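HP0958 (Helicobacter pylori, PDB 3NA7) probably acts in flagellar biogenesis as a chaperone and post-transcriptional regulator, joining a kinked antiparallel coiled-coil hairpin to a zinc-ribbon domain. Local coordinates at residues 186-191 with 228-233. Numbering follows the deposited sequence.
Sequences RWAKNT and CGRILY. With ZN (zinc ion), chain B.
The indole of Trp187 meets the guanidinium of Arg230 through CZ3, which lies over one guanidinium face, 3.7 Å from NH2 and offset toward the rim. The two planes stand 70° apart, so the groups cross obliquely and are not stacked flat. One face of the indole carries its own neighbour Ala188 through CB, while Gly229 C lies at its edge, near the ring plane. Trp187 CZ2 also lies 3.0 Å from Cys228 O, and CH2 touches Cys228 CB, so the six-membered ring packs against the chain leading out of the last zinc ligand.

In its own plane the guanidinium grips Thr191 side-on. Arg230 NE and NH2 both donate to Thr191 OG1, each at 3.0 Å, and a weaker bond runs from Arg230 NE to Thr191 O at 2.9 Å with an angle of 130° at the hydrogen. With OG1 between the backbone N and the carbonyl carbon of Thr191 (chi1 79°), the hydroxyl can in turn donate to Ala188 O, OG1 meeting a lone pair in the carbonyl plane at 2.9 Å; Thr191 N shares that acceptor. The remaining nitrogen, Arg230 NH1, makes a weak bond to Cys228 SG, which binds the zinc. A cation beside this thiolate would be expected to temper its negative charge.

Arginine thus illustrates how one planar group can tie a helix end to a metal site. Helix 175-188 stops here, Lys189 taking positive phi, and the chain continues into strand 193-195, which pairs parallel with strand 231-233, itself central in the small sheet beside 223-224. Cys201, Cys204 and Cys225 complete the zinc site of the ribbon, and Tyr233 reaches helix 4-22.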
loop_
_atom_site.group_PDB
_atom_site.type_symbol
_atom_site.label_atom_id
_atom_site.label_comp_id
_atom_site.label_asym_id
_atom_site.label_seq_id
_atom_site.Cartn_x
_atom_site.Cartn_y
_atom_site.Cartn_z
ATOM N N ARG A 186 -4.468 5.746 27.448
ATOM C CA ARG A 186 -4.915 4.513 26.803
ATOM C C ARG A 186 -5.773 4.799 25.565
ATOM O O ARG A 186 -5.469 4.298 24.469
ATOM C CB ARG A 186 -5.693 3.649 27.792
ATOM C CG ARG A 186 -5.950 2.245 27.309
ATOM C CD ARG A 186 -6.531 1.402 28.418
ATOM N NE ARG A 186 -7.136 0.171 27.911
ATOM C CZ ARG A 186 -6.461 -0.951 27.659
ATOM N NH1 ARG A 186 -5.144 -1.023 27.856
ATOM N NH2 ARG A 186 -7.104 -2.021 27.216
ATOM N N TRP A 187 -6.818 5.614 25.733
ATOM C CA TRP A 187 -7.725 5.958 24.625
ATOM C C TRP A 187 -7.376 7.265 23.910
ATOM O O TRP A 187 -7.539 7.362 22.695
ATOM C CB TRP A 187 -9.206 5.957 25.068
ATOM C CG TRP A 187 -9.600 7.102 26.008
ATOM C CD1 TRP A 187 -9.629 7.068 27.379
ATOM C CD2 TRP A 187 -10.028 8.429 25.635
ATOM N NE1 TRP A 187 -10.036 8.288 27.876
ATOM C CE2 TRP A 187 -10.295 9.135 26.832
ATOM C CE3 TRP A 187 -10.215 9.086 24.408
ATOM C CZ2 TRP A 187 -10.719 10.466 26.836
ATOM C CZ3 TRP A 187 -10.653 10.412 24.417
ATOM C CH2 TRP A 187 -10.883 11.087 25.620
ATOM N N ALA A 188 -6.910 8.268 24.651
ATOM C CA ALA A 188 -6.748 9.618 24.092
ATOM C C ALA A 188 -5.362 9.894 23.501
ATOM O O ALA A 188 -5.164 10.887 22.801
ATOM C CB ALA A 188 -7.098 10.665 25.152
ATOM N N LYS A 189 -4.418 9.003 23.783
ATOM C CA LYS A 189 -3.016 9.120 23.329
ATOM C C LYS A 189 -2.378 10.486 23.659
ATOM O O LYS A 189 -2.267 10.865 24.836
ATOM C CB LYS A 189 -2.839 8.760 21.833
ATOM C CG LYS A 189 -3.933 7.891 21.202
ATOM C CD LYS A 189 -3.821 6.414 21.544
ATOM C CE LYS A 189 -4.832 5.612 20.716
ATOM N NZ LYS A 189 -5.187 4.320 21.380
ATOM N N ASN A 190 -1.964 11.223 22.632
ATOM C CA ASN A 190 -1.265 12.477 22.861
ATOM C C ASN A 190 -2.180 13.683 22.759
ATOM O O ASN A 190 -1.713 14.809 22.598
ATOM C CB ASN A 190 -0.050 12.610 21.946
ATOM C CG ASN A 190 0.978 11.522 22.185
ATOM O OD1 ASN A 190 1.295 11.160 23.332
ATOM N ND2 ASN A 190 1.508 10.984 21.094
ATOM N N THR A 191 -3.484 13.436 22.847
ATOM C CA THR A 191 -4.457 14.491 23.101
ATOM C C THR A 191 -4.982 14.349 24.528
ATOM O O THR A 191 -6.096 14.771 24.826
ATOM C CB THR A 191 -5.646 14.466 22.100
ATOM O OG1 THR A 191 -6.579 13.447 22.477
ATOM C CG2 THR A 191 -5.155 14.223 20.661
ATOM N N CYS A 228 -15.535 14.658 27.483
ATOM C CA CYS A 228 -14.685 13.573 26.961
ATOM C C CYS A 228 -13.676 12.977 27.932
ATOM O O CYS A 228 -13.164 11.901 27.678
ATOM C CB CYS A 228 -13.943 14.024 25.703
ATOM S SG CYS A 228 -12.733 15.236 26.125
ATOM N N GLY A 229 -13.368 13.669 29.018
ATOM C CA GLY A 229 -12.563 13.072 30.089
ATOM C C GLY A 229 -11.117 13.531 30.106
ATOM O O GLY A 229 -10.377 13.215 31.030
ATOM N N ARG A 230 -10.713 14.278 29.080
ATOM C CA ARG A 230 -9.350 14.793 28.991
ATOM C C ARG A 230 -8.989 15.732 30.158
ATOM O O ARG A 230 -9.869 16.339 30.776
ATOM C CB ARG A 230 -9.179 15.519 27.649
ATOM C CG ARG A 230 -9.236 14.591 26.440
ATOM C CD ARG A 230 -9.128 15.367 25.141
ATOM N NE ARG A 230 -8.885 14.484 24.007
ATOM C CZ ARG A 230 -9.840 14.011 23.212
ATOM N NH1 ARG A 230 -11.112 14.349 23.406
ATOM N NH2 ARG A 230 -9.528 13.218 22.203
ATOM N N ILE A 231 -7.691 15.844 30.444
ATOM C CA ILE A 231 -7.179 16.847 31.358
ATOM C C ILE A 231 -7.106 18.215 30.653
ATOM O O ILE A 231 -6.627 18.311 29.519
ATOM C CB ILE A 231 -5.784 16.470 31.884
ATOM C CG1 ILE A 231 -5.844 15.178 32.695
ATOM C CG2 ILE A 231 -5.196 17.606 32.736
ATOM C CD1 ILE A 231 -4.492 14.497 32.826
ATOM N N LEU A 232 -7.587 19.252 31.343
ATOM C CA LEU A 232 -7.648 20.634 30.835
ATOM C C LEU A 232 -6.822 21.616 31.660
ATOM O O LEU A 232 -6.806 21.548 32.889
ATOM C CB LEU A 232 -9.091 21.135 30.851
ATOM C CG LEU A 232 -10.000 20.916 29.647
ATOM C CD1 LEU A 232 -11.390 21.412 30.000
ATOM C CD2 LEU A 232 -9.454 21.636 28.436
ATOM N N TYR A 233 -6.142 22.535 30.989
ATOM C CA TYR A 233 -5.495 23.638 31.692
ATOM C C TYR A 233 -5.456 24.931 30.889
ATOM O O TYR A 233 -5.389 24.905 29.663
ATOM C CB TYR A 233 -4.087 23.254 32.163
ATOM C CG TYR A 233 -3.023 23.196 31.094
ATOM C CD1 TYR A 233 -2.039 24.185 31.002
ATOM C CD2 TYR A 233 -2.975 22.138 30.191
ATOM C CE1 TYR A 233 -1.038 24.119 30.020
ATOM C CE2 TYR A 233 -1.989 22.063 29.214
ATOM C CZ TYR A 233 -1.028 23.050 29.126
ATOM O OH TYR A 233 -0.063 22.949 28.144
HETATM ZN ZN ZN B . -13.375 17.588 25.888
#